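PDB 3LYF: nucleoprotein from Rift Valley fever virus, which encapsidates the viral genomic RNA in ring-shaped oligomers, shielding it from nucleases and forming the ribonucleoprotein that serves as template for transcription and replication. Local coordinates for residues A[20-25]-A[65-70]; A[29-34]-A[103-108]; A[43-48]-A[88-93]; A[60-65]-A[117-122]; A[137-142]-A[231-236]. One frame throughout, in Å; residues are numbered along the deposited sequence.

Contact 1. Residues A[20-25]-A[65-70]; sequences EIEQWV and GNKPRR
Gln23 carries most of the contact between 20-25 and 65-70. Gln23 CB touches Gly65 CA and also rests on a face of its neighbour Trp24's ring. CG stands beside the backbone N (chi1 -73°), and the chain bends again at chi2, which brings the amide to Lys67. CD then sits against Lys67 CB. Gln23 OE1 accepts from Lys67 N at 2.9 Å, with the donor in the carbonyl plane. Gln23 NE2 donates to Lys67 O at 3.3 Å. Both ends of the amide are thus held by one residue, which fixes its rotation. NE2 also touches Arg70 CG. The backbone adds Asn66 N to Gln23 O at 3.2 Å. Gly65 CA packs over the six-membered ring of Trp24, 3.8 Å from its centroid. Asn66 OD1 turns away to Ser105 N. Lys67 is the N-cap residue of helix 68-72. The bonds join 20-25 to the loop and helix start that hold Asn66, Lys67 and Arg70, three residues of the RNA-binding site.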
# COMPACT_ATOMS: atom_id res chain seq x y z
N GLU A 20 -20.33 -9.75 3.70
CA GLU A 20 -19.48 -8.79 2.97
C GLU A 20 -19.90 -8.73 1.50
O GLU A 20 -20.02 -7.65 0.93
CB GLU A 20 -17.99 -9.16 3.11
CG GLU A 20 -16.99 -8.25 2.36
CD GLU A 20 -16.63 -6.96 3.12
OE1 GLU A 20 -17.39 -6.56 4.02
OE2 GLU A 20 -15.58 -6.36 2.82
N ILE A 21 -20.18 -9.90 0.90
CA ILE A 21 -20.48 -9.96 -0.53
C ILE A 21 -21.65 -9.05 -0.92
O ILE A 21 -21.71 -8.56 -2.03
CB ILE A 21 -20.70 -11.42 -0.99
CG1 ILE A 21 -19.39 -12.22 -0.84
CG2 ILE A 21 -21.22 -11.49 -2.42
CD1 ILE A 21 -18.11 -11.44 -1.16
N GLU A 22 -22.56 -8.78 0.01
CA GLU A 22 -23.65 -7.84 -0.24
C GLU A 22 -23.13 -6.43 -0.62
O GLU A 22 -23.76 -5.73 -1.41
CB GLU A 22 -24.54 -7.72 1.00
CG GLU A 22 -25.96 -7.26 0.69
CD GLU A 22 -26.82 -8.37 0.07
OE1 GLU A 22 -26.24 -9.41 -0.33
OE2 GLU A 22 -28.06 -8.20 -0.01
N GLN A 23 -22.02 -6.03 -0.02
CA GLN A 23 -21.40 -4.71 -0.26
C GLN A 23 -20.91 -4.48 -1.71
O GLN A 23 -20.82 -3.33 -2.16
CB GLN A 23 -20.24 -4.51 0.69
CG GLN A 23 -20.64 -4.25 2.13
CD GLN A 23 -21.26 -2.88 2.38
OE1 GLN A 23 -21.49 -2.10 1.46
NE2 GLN A 23 -21.53 -2.57 3.66
N TRP A 24 -20.57 -5.54 -2.43
CA TRP A 24 -19.91 -5.39 -3.73
C TRP A 24 -20.60 -6.05 -4.89
O TRP A 24 -20.24 -5.78 -6.03
CB TRP A 24 -18.52 -6.02 -3.67
CG TRP A 24 -17.76 -5.66 -2.47
CD1 TRP A 24 -17.69 -6.34 -1.31
CD2 TRP A 24 -16.97 -4.49 -2.30
NE1 TRP A 24 -16.89 -5.68 -0.42
CE2 TRP A 24 -16.44 -4.53 -1.01
CE3 TRP A 24 -16.66 -3.40 -3.12
CZ2 TRP A 24 -15.62 -3.53 -0.51
CZ3 TRP A 24 -15.84 -2.42 -2.63
CH2 TRP A 24 -15.33 -2.49 -1.34
N VAL A 25 -21.53 -6.96 -4.62
CA VAL A 25 -22.00 -7.86 -5.66
C VAL A 25 -22.63 -7.11 -6.84
O VAL A 25 -22.55 -7.58 -7.99
CB VAL A 25 -22.93 -9.00 -5.10
CG1 VAL A 25 -24.27 -8.44 -4.53
CG2 VAL A 25 -23.18 -10.05 -6.18
N GLY A 65 -17.53 -0.65 0.38
CA GLY A 65 -18.69 -1.02 -0.41
C GLY A 65 -19.65 0.11 -0.76
O GLY A 65 -19.26 1.28 -0.73
N ASN A 66 -20.87 -0.27 -1.10
CA ASN A 66 -21.91 0.66 -1.61
C ASN A 66 -23.16 0.74 -0.71
O ASN A 66 -24.15 1.38 -1.10
CB ASN A 66 -22.31 0.31 -3.06
CG ASN A 66 -22.98 1.52 -3.86
OD1 ASN A 66 -22.71 2.72 -3.61
ND2 ASN A 66 -23.85 1.18 -4.81
N LYS A 67 -23.07 0.16 0.49
CA LYS A 67 -24.15 0.17 1.49
C LYS A 67 -23.74 0.87 2.79
O LYS A 67 -23.24 0.23 3.73
CB LYS A 67 -24.61 -1.26 1.77
CG LYS A 67 -25.13 -1.99 0.53
CD LYS A 67 -25.62 -3.38 0.86
CE LYS A 67 -26.88 -3.73 0.10
NZ LYS A 67 -26.78 -3.47 -1.38
N PRO A 68 -23.91 2.20 2.84
CA PRO A 68 -23.46 2.99 3.97
C PRO A 68 -24.01 2.52 5.32
O PRO A 68 -23.29 2.52 6.28
CB PRO A 68 -23.98 4.40 3.65
CG PRO A 68 -24.18 4.44 2.20
CD PRO A 68 -24.48 3.03 1.78
N ARG A 69 -25.29 2.14 5.39
CA ARG A 69 -25.90 1.76 6.67
C ARG A 69 -25.33 0.45 7.20
O ARG A 69 -25.07 0.30 8.40
CB ARG A 69 -27.43 1.67 6.54
CG ARG A 69 -28.12 3.04 6.48
CD ARG A 69 -28.21 3.69 7.87
NE ARG A 69 -29.02 4.92 7.82
CZ ARG A 69 -28.97 5.91 8.72
NH1 ARG A 69 -28.17 5.86 9.78
NH2 ARG A 69 -29.75 6.98 8.55
N ARG A 70 -25.15 -0.50 6.29
CA ARG A 70 -24.57 -1.79 6.62
C ARG A 70 -23.12 -1.64 7.10
O ARG A 70 -22.77 -2.11 8.19
CB ARG A 70 -24.69 -2.73 5.41
CG ARG A 70 -24.00 -4.08 5.56
CD ARG A 70 -24.42 -4.83 6.83
NE ARG A 70 -25.62 -5.68 6.68
CZ ARG A 70 -25.98 -6.61 7.57
NH1 ARG A 70 -25.26 -6.83 8.67
NH2 ARG A 70 -27.09 -7.34 7.37

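Contact 2. Residues A[29-34]-A[103-108]; sequences AYQGFD and TLSRVA
Arg106 reaches from helix 104-110 into the loop 29-34 and meets Gln31 and Phe33 there. This is the tight part. The arginine chain is extended from CG to NE, with chi2 178° and chi3 -176°. Its CG sits over the centre of the Phe33 ring, 3.7 Å from the centroid, in a CH-pi contact. The ring and the guanidinium are nearly parallel, 13° apart, and the guanidinium extends past the ring toward Phe33 CB. Gln31 OE1 comes to the guanidinium edge. It accepts from Arg106 NE at 2.8 Å, and from Arg106 NH2 in a longer bond of 3.3 Å. Two nitrogens therefore hold one oxygen side-on. NH2 also bonds Pro97 O and Asn96 OD1, and NH1 bonds Ser98 O and Glu101 O, so the group is fixed in its plane.

The Ser105 side is looser. Ser105 OG is 4.4 Å from Gln31 CD. A water bonds Ser105 OG and Thr103 OG1, and gives only a weak bond to Gln31 OE1. Thr103 OG1 also caps the helix by accepting from Arg106 N. Phe33 and Arg106 both bind RNA, and the contact belongs to the RNA-binding site of the nucleoprotein.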
# COMPACT_ATOMS: atom_id res chain seq x y z
N ALA A 29 -23.85 -3.65 -12.04
CA ALA A 29 -25.27 -3.49 -12.36
C ALA A 29 -25.48 -2.10 -12.93
O ALA A 29 -24.83 -1.15 -12.50
CB ALA A 29 -26.14 -3.71 -11.13
N TYR A 30 -26.38 -1.98 -13.91
CA TYR A 30 -26.59 -0.71 -14.62
C TYR A 30 -26.82 0.44 -13.64
O TYR A 30 -27.50 0.27 -12.62
CB TYR A 30 -27.76 -0.79 -15.62
CG TYR A 30 -28.08 0.54 -16.29
CD1 TYR A 30 -27.40 0.96 -17.43
CD2 TYR A 30 -29.05 1.39 -15.75
CE1 TYR A 30 -27.69 2.20 -18.03
CE2 TYR A 30 -29.35 2.62 -16.33
CZ TYR A 30 -28.67 3.02 -17.47
OH TYR A 30 -28.97 4.25 -18.04
N GLN A 31 -26.23 1.59 -13.95
CA GLN A 31 -26.47 2.83 -13.21
C GLN A 31 -26.99 3.91 -14.16
O GLN A 31 -26.31 4.27 -15.13
CB GLN A 31 -25.20 3.30 -12.50
CG GLN A 31 -24.74 2.40 -11.35
CD GLN A 31 -25.57 2.57 -10.08
OE1 GLN A 31 -25.92 3.69 -9.69
NE2 GLN A 31 -25.86 1.45 -9.42
N GLY A 32 -28.18 4.43 -13.85
CA GLY A 32 -28.76 5.56 -14.59
C GLY A 32 -28.53 6.87 -13.84
O GLY A 32 -29.32 7.25 -12.96
N PHE A 33 -27.42 7.54 -14.18
CA PHE A 33 -27.14 8.92 -13.73
C PHE A 33 -26.13 9.62 -14.62
O PHE A 33 -25.41 9.00 -15.40
CB PHE A 33 -26.55 8.93 -12.32
CG PHE A 33 -25.15 8.36 -12.27
CD1 PHE A 33 -24.05 9.18 -12.04
CD2 PHE A 33 -24.93 7.00 -12.48
CE1 PHE A 33 -22.76 8.64 -11.98
CE2 PHE A 33 -23.65 6.48 -12.43
CZ PHE A 33 -22.56 7.32 -12.19
N ASP A 34 -26.06 10.93 -14.41
CA ASP A 34 -25.12 11.83 -15.04
C ASP A 34 -24.14 12.21 -13.95
O ASP A 34 -24.57 12.61 -12.88
CB ASP A 34 -25.90 13.06 -15.50
CG ASP A 34 -25.07 14.05 -16.30
OD1 ASP A 34 -23.82 13.93 -16.39
OD2 ASP A 34 -25.70 14.97 -16.86
N THR A 103 -25.20 7.96 -4.41
CA THR A 103 -24.68 6.74 -3.79
C THR A 103 -23.14 6.86 -3.66
O THR A 103 -22.52 7.73 -4.28
CB THR A 103 -25.02 5.49 -4.60
OG1 THR A 103 -24.26 5.47 -5.80
CG2 THR A 103 -26.53 5.48 -4.98
N LEU A 104 -22.53 6.02 -2.84
CA LEU A 104 -21.07 5.98 -2.78
C LEU A 104 -20.40 5.69 -4.13
O LEU A 104 -19.43 6.36 -4.52
CB LEU A 104 -20.62 4.96 -1.72
CG LEU A 104 -21.00 5.25 -0.28
CD1 LEU A 104 -20.52 4.13 0.64
CD2 LEU A 104 -20.42 6.57 0.11
N SER A 105 -20.90 4.71 -4.88
CA SER A 105 -20.34 4.39 -6.19
C SER A 105 -20.50 5.52 -7.23
O SER A 105 -19.57 5.81 -8.02
CB SER A 105 -20.88 3.04 -6.73
OG SER A 105 -22.15 3.17 -7.38
N ARG A 106 -21.66 6.19 -7.23
CA ARG A 106 -21.84 7.35 -8.12
C ARG A 106 -20.88 8.48 -7.80
O ARG A 106 -20.33 9.10 -8.70
CB ARG A 106 -23.28 7.85 -8.05
CG ARG A 106 -24.23 6.94 -8.70
CD ARG A 106 -25.67 7.42 -8.58
NE ARG A 106 -26.56 6.40 -9.15
CZ ARG A 106 -27.88 6.54 -9.32
NH1 ARG A 106 -28.49 7.67 -8.99
NH2 ARG A 106 -28.59 5.55 -9.85
N VAL A 107 -20.64 8.75 -6.52
CA VAL A 107 -19.67 9.74 -6.13
C VAL A 107 -18.26 9.39 -6.61
O VAL A 107 -17.57 10.25 -7.17
CB VAL A 107 -19.68 9.99 -4.59
CG1 VAL A 107 -18.51 10.92 -4.21
CG2 VAL A 107 -21.06 10.61 -4.18
N ALA A 108 -17.85 8.14 -6.39
CA ALA A 108 -16.53 7.66 -6.81
C ALA A 108 -16.37 7.80 -8.33
O ALA A 108 -15.32 8.18 -8.86
CB ALA A 108 -16.32 6.15 -6.37
O HOH W 1 -25.14 3.03 -6.92

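Contact 3. Residues A[43-48]-A[88-93]; sequences KQYGGA and NKYKLK
Two helix C-termini meet here, those of 35-46 and 77-90, and Tyr45 on the first faces Tyr90 at the end of the second and Lys91 just after it. The contact lies at the surface, in the all-helical fold. No hydrogen bond joins the two segments directly. Tyr45 CB packs against Lys89 O at 3.3 Å and against Tyr90 CD1 at 3.8 Å. CD2 and CE2 of the Tyr45 ring touch Tyr90 O.

Lys91 comes over one face of this ring. It is the first residue to leave the helix, with positive phi, and its chain bends at chi2 (-52°) and again near the tip. The fold-back sets Lys91 NZ 3.9 Å from the centroid of the Tyr45 ring, a cation-pi contact nearer the rim than the centre. The same NZ donates to Lys89 O at 2.9 Å from above the carbonyl plane. One ammonium thus serves the helix end and the ring together.

The two helices belong to the N-terminal half of the nucleoprotein chain, and helix 50-63 backs the contact. Tyr90 OH bonds Asp53 there, and the same oxygen lies 3.1 Å from Gly46 CA. Gly46 has no side chain to keep its backbone from coming this close. Lys89 CG lies 3.6 Å from Tyr45 O. A water bridges the segments, donating to Gly46 O at 2.7 Å and accepting from Lys89 NZ.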
# COMPACT_ATOMS: atom_id res chain seq x y z
N LYS A 43 -22.42 19.61 -4.20
CA LYS A 43 -22.24 21.05 -3.87
C LYS A 43 -23.46 21.57 -3.11
O LYS A 43 -23.35 22.25 -2.06
CB LYS A 43 -21.99 21.86 -5.12
CG LYS A 43 -20.64 21.56 -5.75
CD LYS A 43 -20.46 22.24 -7.07
CE LYS A 43 -19.03 22.06 -7.59
NZ LYS A 43 -18.89 22.56 -8.97
N GLN A 44 -24.63 21.23 -3.62
CA GLN A 44 -25.88 21.68 -3.01
C GLN A 44 -25.98 21.26 -1.56
O GLN A 44 -26.31 22.08 -0.73
CB GLN A 44 -27.08 21.13 -3.78
CG GLN A 44 -28.44 21.62 -3.23
CD GLN A 44 -29.58 21.08 -4.03
OE1 GLN A 44 -29.44 20.80 -5.23
NE2 GLN A 44 -30.72 20.92 -3.39
N TYR A 45 -25.71 19.99 -1.25
CA TYR A 45 -25.87 19.49 0.11
C TYR A 45 -24.69 19.80 0.99
O TYR A 45 -24.87 19.99 2.18
CB TYR A 45 -26.08 17.96 0.12
CG TYR A 45 -27.30 17.48 -0.61
CD1 TYR A 45 -28.51 18.20 -0.56
CD2 TYR A 45 -27.28 16.29 -1.33
CE1 TYR A 45 -29.66 17.76 -1.30
CE2 TYR A 45 -28.40 15.83 -2.01
CZ TYR A 45 -29.60 16.57 -1.98
OH TYR A 45 -30.72 16.11 -2.66
N GLY A 46 -23.49 19.87 0.40
CA GLY A 46 -22.26 19.89 1.20
C GLY A 46 -21.61 21.24 1.46
O GLY A 46 -20.73 21.36 2.29
N GLY A 47 -22.01 22.27 0.73
CA GLY A 47 -21.30 23.55 0.78
C GLY A 47 -19.84 23.44 0.34
O GLY A 47 -19.47 22.56 -0.45
N ALA A 48 -19.01 24.33 0.87
CA ALA A 48 -17.58 24.35 0.51
C ALA A 48 -16.85 23.06 0.92
O ALA A 48 -15.81 22.76 0.37
CB ALA A 48 -16.87 25.56 1.09
N ASN A 88 -26.95 11.40 6.30
CA ASN A 88 -27.93 12.46 6.54
C ASN A 88 -27.70 13.74 5.73
O ASN A 88 -28.66 14.36 5.29
CB ASN A 88 -28.03 12.80 8.04
CG ASN A 88 -28.50 11.62 8.88
OD1 ASN A 88 -29.28 10.76 8.43
ND2 ASN A 88 -27.99 11.54 10.10
N LYS A 89 -26.45 14.17 5.56
CA LYS A 89 -26.16 15.38 4.76
C LYS A 89 -26.42 15.15 3.28
O LYS A 89 -27.07 15.97 2.61
CB LYS A 89 -24.72 15.87 5.00
CG LYS A 89 -24.35 17.15 4.27
CD LYS A 89 -23.08 17.78 4.75
CE LYS A 89 -23.28 18.49 6.11
NZ LYS A 89 -22.19 19.45 6.41
N TYR A 90 -25.97 14.02 2.75
CA TYR A 90 -26.00 13.80 1.28
C TYR A 90 -27.17 12.94 0.84
O TYR A 90 -27.36 12.68 -0.37
CB TYR A 90 -24.62 13.23 0.83
CG TYR A 90 -23.53 14.26 1.05
CD1 TYR A 90 -23.33 15.31 0.12
CD2 TYR A 90 -22.76 14.26 2.21
CE1 TYR A 90 -22.37 16.29 0.33
CE2 TYR A 90 -21.80 15.25 2.43
CZ TYR A 90 -21.62 16.25 1.51
OH TYR A 90 -20.69 17.24 1.77
N LYS A 91 -27.94 12.48 1.82
CA LYS A 91 -29.11 11.62 1.60
C LYS A 91 -28.73 10.39 0.81
O LYS A 91 -29.37 10.08 -0.20
CB LYS A 91 -30.26 12.37 0.89
CG LYS A 91 -30.48 13.82 1.32
CD LYS A 91 -30.62 14.06 2.79
CE LYS A 91 -30.68 15.60 3.14
NZ LYS A 91 -29.89 16.53 2.25
N LEU A 92 -27.67 9.69 1.26
CA LEU A 92 -27.10 8.60 0.50
C LEU A 92 -28.07 7.45 0.43
O LEU A 92 -28.71 7.15 1.42
CB LEU A 92 -25.78 8.10 1.10
CG LEU A 92 -24.67 9.15 1.06
CD1 LEU A 92 -23.45 8.69 1.87
CD2 LEU A 92 -24.34 9.51 -0.33
N LYS A 93 -28.16 6.83 -0.74
CA LYS A 93 -29.01 5.70 -1.01
C LYS A 93 -28.14 4.48 -1.33
O LYS A 93 -26.91 4.59 -1.43
CB LYS A 93 -29.90 5.99 -2.20
CG LYS A 93 -30.89 7.16 -2.04
CD LYS A 93 -31.84 6.94 -0.85
CE LYS A 93 -32.90 8.04 -0.81
NZ LYS A 93 -32.30 9.28 -0.34
O HOH W 2 -20.21 19.64 4.33

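Contact 4. Residues A[60-65]-A[117-122]; sequences LALTRG and QALVVL
The end of helix 50-63 faces the last turns of helix 112-122, with the backbones nearest at Thr63 and Leu122, whose CA atoms are 7.8 Å apart. This is apolar helix-helix packing in the all-helical core of the nucleoprotein, and all five touching residues are buried. No hydrogen bond crosses it.

Leu62 carries the contact from its side. Its CG stands anti to the carbonyl carbon (chi1 -67°), and this sends both methyls toward helix 112-122. CD1 enters a group made by Ala118, Leu119 and Leu122. Leu62 CD1 meets Leu119 CD2 at 3.8 Å, Leu122 CD1 at 4.0 Å and Ala118 CB at 4.2 Å. Ala118 and Leu122 lie one helical turn apart, so their side chains line the same side of the helix. Leu119 comes in from beside them. Leu119 CD2 touches both methyls of Leu62. The Leu62 chain crosses both leucines at about a right angle.

Thr63 adds its methyl at the end of the helix. Its hydroxyl is turned back to Val59 O, which satisfies it within its own helix. Val120 and Val121 do not touch 60-65; they pack on Thr131 and Glu124 of the second subunit. Trp125, important for dimerization, lies close to Thr63. On the contact side, Thr63 CG2 reaches Leu122 CD1 at 4.2 Å.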
# COMPACT_ATOMS: atom_id res chain seq x y z
N LEU A 60 -14.81 5.17 1.37
CA LEU A 60 -15.86 4.21 1.72
C LEU A 60 -16.18 3.33 0.52
O LEU A 60 -16.28 2.11 0.66
CB LEU A 60 -17.11 4.92 2.23
CG LEU A 60 -16.99 5.66 3.58
CD1 LEU A 60 -18.22 6.54 3.84
CD2 LEU A 60 -16.84 4.65 4.69
N ALA A 61 -16.35 3.94 -0.64
CA ALA A 61 -16.68 3.18 -1.86
C ALA A 61 -15.58 2.17 -2.23
O ALA A 61 -15.89 1.10 -2.79
CB ALA A 61 -16.89 4.12 -3.02
N LEU A 62 -14.32 2.58 -2.07
CA LEU A 62 -13.17 1.73 -2.46
C LEU A 62 -12.86 0.63 -1.45
O LEU A 62 -12.41 -0.45 -1.82
CB LEU A 62 -11.89 2.58 -2.67
CG LEU A 62 -11.83 3.56 -3.83
CD1 LEU A 62 -10.50 4.35 -3.96
CD2 LEU A 62 -12.08 2.83 -5.08
N THR A 63 -13.07 0.91 -0.17
CA THR A 63 -12.60 0.03 0.87
C THR A 63 -13.71 -0.72 1.59
O THR A 63 -13.44 -1.79 2.14
CB THR A 63 -11.71 0.76 1.90
OG1 THR A 63 -12.48 1.67 2.72
CG2 THR A 63 -10.56 1.47 1.22
N ARG A 64 -14.94 -0.21 1.57
CA ARG A 64 -16.04 -0.86 2.30
C ARG A 64 -17.23 -1.31 1.50
O ARG A 64 -17.93 -2.24 1.92
CB ARG A 64 -16.52 0.03 3.45
CG ARG A 64 -15.46 0.39 4.54
CD ARG A 64 -14.87 -0.82 5.27
NE ARG A 64 -15.91 -1.77 5.67
CZ ARG A 64 -16.63 -1.72 6.79
NH1 ARG A 64 -16.48 -0.76 7.69
NH2 ARG A 64 -17.58 -2.63 7.00
N GLY A 65 -17.53 -0.65 0.38
CA GLY A 65 -18.69 -1.02 -0.41
C GLY A 65 -19.65 0.11 -0.76
O GLY A 65 -19.26 1.28 -0.73
N GLN A 117 -6.50 8.30 -8.46
CA GLN A 117 -5.29 8.73 -7.77
C GLN A 117 -5.22 8.17 -6.34
O GLN A 117 -4.13 7.80 -5.88
CB GLN A 117 -5.15 10.27 -7.79
CG GLN A 117 -3.88 10.83 -7.18
CD GLN A 117 -2.59 10.18 -7.70
OE1 GLN A 117 -2.38 10.01 -8.91
NE2 GLN A 117 -1.70 9.81 -6.77
N ALA A 118 -6.36 8.00 -5.67
CA ALA A 118 -6.38 7.37 -4.35
C ALA A 118 -5.93 5.90 -4.34
O ALA A 118 -5.47 5.39 -3.30
CB ALA A 118 -7.78 7.49 -3.72
N LEU A 119 -6.07 5.23 -5.48
CA LEU A 119 -5.78 3.82 -5.58
C LEU A 119 -4.30 3.52 -5.37
O LEU A 119 -3.98 2.40 -4.96
CB LEU A 119 -6.23 3.24 -6.91
CG LEU A 119 -7.70 3.23 -7.27
CD1 LEU A 119 -7.78 2.83 -8.70
CD2 LEU A 119 -8.48 2.24 -6.38
N VAL A 120 -3.45 4.51 -5.63
CA VAL A 120 -2.01 4.43 -5.35
C VAL A 120 -1.78 4.22 -3.84
O VAL A 120 -0.96 3.39 -3.43
CB VAL A 120 -1.27 5.71 -5.86
CG1 VAL A 120 0.19 5.78 -5.38
CG2 VAL A 120 -1.27 5.74 -7.38
N VAL A 121 -2.53 4.91 -3.00
CA VAL A 121 -2.37 4.74 -1.53
C VAL A 121 -3.21 3.58 -0.94
O VAL A 121 -2.79 2.94 0.05
CB VAL A 121 -2.68 6.07 -0.78
CG1 VAL A 121 -2.87 5.87 0.75
CG2 VAL A 121 -1.57 7.06 -1.06
N LEU A 122 -4.37 3.32 -1.51
CA LEU A 122 -5.35 2.41 -0.91
C LEU A 122 -5.29 0.99 -1.48
O LEU A 122 -6.10 0.12 -1.18
CB LEU A 122 -6.73 2.96 -1.09
CG LEU A 122 -6.99 4.17 -0.20
CD1 LEU A 122 -8.42 4.67 -0.51
CD2 LEU A 122 -6.82 3.84 1.29

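Contact 5. Residues A[137-142]-A[231-236]; sequences SPAYPR and SAAVMA
Ala139 and Ala233 touch where the loop 137-142 lies against the first turns of helix 232-242. Ala233 CB sits 3.3 Å from Ala139 O, and the two CB atoms are 4.4 Å apart. Ala139 has a left-handed helical backbone, and its carbonyl O meets the helix.

Pro141 meets Val234 further along. Its ring has CG exo pucker, and that CG touches Val234 CG2 at 3.9 Å. The valine has CG1 anti to its backbone N (chi1 167°). CG2 is then beside the N, where it touches Pro141 CG. The two side chains cross at about a right angle.

The contact ties the loop after helix 130-136 to the last helix of the chain, which starts with a capping bond from Val234 N to Ser231 OG. Helix 159-180 packs on both: Leu171 touches Ser137, and Ala168 touches Val234.

Ser137 is placed at the other end. Its OG lies opposite the backbone N (chi1 -175°). Ser137 OG is 3.4 Å from Ala236 C and 3.8 Å from Ala236 CB. Two waters meet this hydroxyl. One water accepts from Ser137 OG at 2.7 Å and donates to Pro138 O and Ala233 O, so it joins loop and helix. The other donates to Ser137 OG and reaches Ala236 O only weakly, at 3.5 Å.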
# COMPACT_ATOMS: atom_id res chain seq x y z
N SER A 137 0.58 -9.72 -13.40
CA SER A 137 1.44 -8.97 -14.28
C SER A 137 2.30 -8.02 -13.46
O SER A 137 1.78 -7.27 -12.62
CB SER A 137 0.63 -8.19 -15.34
OG SER A 137 1.50 -7.54 -16.26
N PRO A 138 3.62 -8.05 -13.68
CA PRO A 138 4.52 -7.22 -12.90
C PRO A 138 4.19 -5.73 -12.95
O PRO A 138 3.87 -5.21 -14.01
CB PRO A 138 5.87 -7.46 -13.57
CG PRO A 138 5.79 -8.83 -14.09
CD PRO A 138 4.37 -8.96 -14.58
N ALA A 139 4.29 -5.07 -11.79
CA ALA A 139 4.15 -3.64 -11.68
C ALA A 139 2.79 -3.17 -12.24
O ALA A 139 2.73 -2.19 -12.99
CB ALA A 139 5.30 -2.92 -12.41
N TYR A 140 1.73 -3.86 -11.86
CA TYR A 140 0.40 -3.54 -12.40
C TYR A 140 -0.02 -2.13 -12.01
O TYR A 140 0.12 -1.72 -10.84
CB TYR A 140 -0.65 -4.56 -11.95
CG TYR A 140 -1.97 -4.30 -12.63
CD1 TYR A 140 -2.22 -4.80 -13.91
CD2 TYR A 140 -2.93 -3.50 -12.03
CE1 TYR A 140 -3.41 -4.53 -14.55
CE2 TYR A 140 -4.12 -3.21 -12.67
CZ TYR A 140 -4.36 -3.72 -13.94
OH TYR A 140 -5.55 -3.44 -14.60
N PRO A 141 -0.55 -1.35 -12.98
CA PRO A 141 -0.79 0.05 -12.63
C PRO A 141 -1.94 0.21 -11.64
O PRO A 141 -3.10 -0.12 -11.98
CB PRO A 141 -1.11 0.73 -13.97
CG PRO A 141 -0.83 -0.28 -15.05
CD PRO A 141 -0.98 -1.64 -14.36
N ARG A 142 -1.64 0.72 -10.44
CA ARG A 142 -2.64 0.92 -9.38
C ARG A 142 -3.77 1.84 -9.86
O ARG A 142 -4.93 1.61 -9.50
CB ARG A 142 -2.03 1.53 -8.09
CG ARG A 142 -1.01 0.68 -7.29
CD ARG A 142 -0.89 -0.74 -7.69
NE ARG A 142 -0.01 -1.48 -6.76
CZ ARG A 142 0.67 -2.57 -7.09
NH1 ARG A 142 0.62 -3.06 -8.33
NH2 ARG A 142 1.43 -3.18 -6.17
N SER A 231 2.69 2.96 -21.19
CA SER A 231 3.85 2.53 -20.43
C SER A 231 4.12 1.01 -20.60
O SER A 231 3.23 0.21 -20.93
CB SER A 231 3.60 2.84 -18.94
OG SER A 231 2.85 1.76 -18.41
N ALA A 232 5.36 0.59 -20.36
CA ALA A 232 5.67 -0.85 -20.43
C ALA A 232 4.82 -1.70 -19.49
O ALA A 232 4.43 -2.80 -19.83
CB ALA A 232 7.16 -1.11 -20.18
N ALA A 233 4.51 -1.20 -18.30
CA ALA A 233 3.65 -1.94 -17.37
C ALA A 233 2.23 -2.17 -17.95
O ALA A 233 1.68 -3.25 -17.83
CB ALA A 233 3.60 -1.21 -16.04
N VAL A 234 1.65 -1.15 -18.57
CA VAL A 234 0.35 -1.31 -19.28
C VAL A 234 0.44 -2.31 -20.44
O VAL A 234 -0.42 -3.18 -20.65
CB VAL A 234 -0.10 0.05 -19.85
CG1 VAL A 234 -1.24 -0.13 -20.83
CG2 VAL A 234 -0.44 1.03 -18.70
N MET A 235 1.53 -2.21 -21.20
CA MET A 235 1.75 -3.15 -22.29
C MET A 235 1.85 -4.56 -21.74
O MET A 235 1.23 -5.47 -22.28
CB MET A 235 3.00 -2.76 -23.10
CG MET A 235 2.91 -1.44 -23.86
SD MET A 235 1.49 -1.16 -24.99
CE MET A 235 1.97 -2.09 -26.45
N ALA A 236 2.56 -4.76 -20.63
CA ALA A 236 2.67 -6.13 -20.06
C ALA A 236 1.32 -6.63 -19.52
O ALA A 236 0.92 -7.80 -19.72
CB ALA A 236 3.72 -6.17 -18.96
O HOH W 3 1.79 -4.95 -15.71
O HOH W 4 3.08 -9.36 -17.52

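Overall arrangement
Contact 4 is the buried one, near the chain centre, and is purely apolar. Contacts 1 and 5 are partly buried: a glutamine amide and backbone bonds hold the first, small apolar groups and waters the second. Contacts 2 and 3 lie at the surface and use polar or cation-pi chemistry. Contacts 1 and 4 share Gly65, so helix 50-63 leads from the core into the RNA-binding loop. Contact 1 touches contact 2 where the RNA-binding Asn66 meets Ser105, which probably binds RNA too. Contact 3 is nested within the loop closed by contact 2 and reaches it through Leu92 and Leu104. Contact 5 lies across the chain centre from contacts 1, 2 and 3, but touches contact 4.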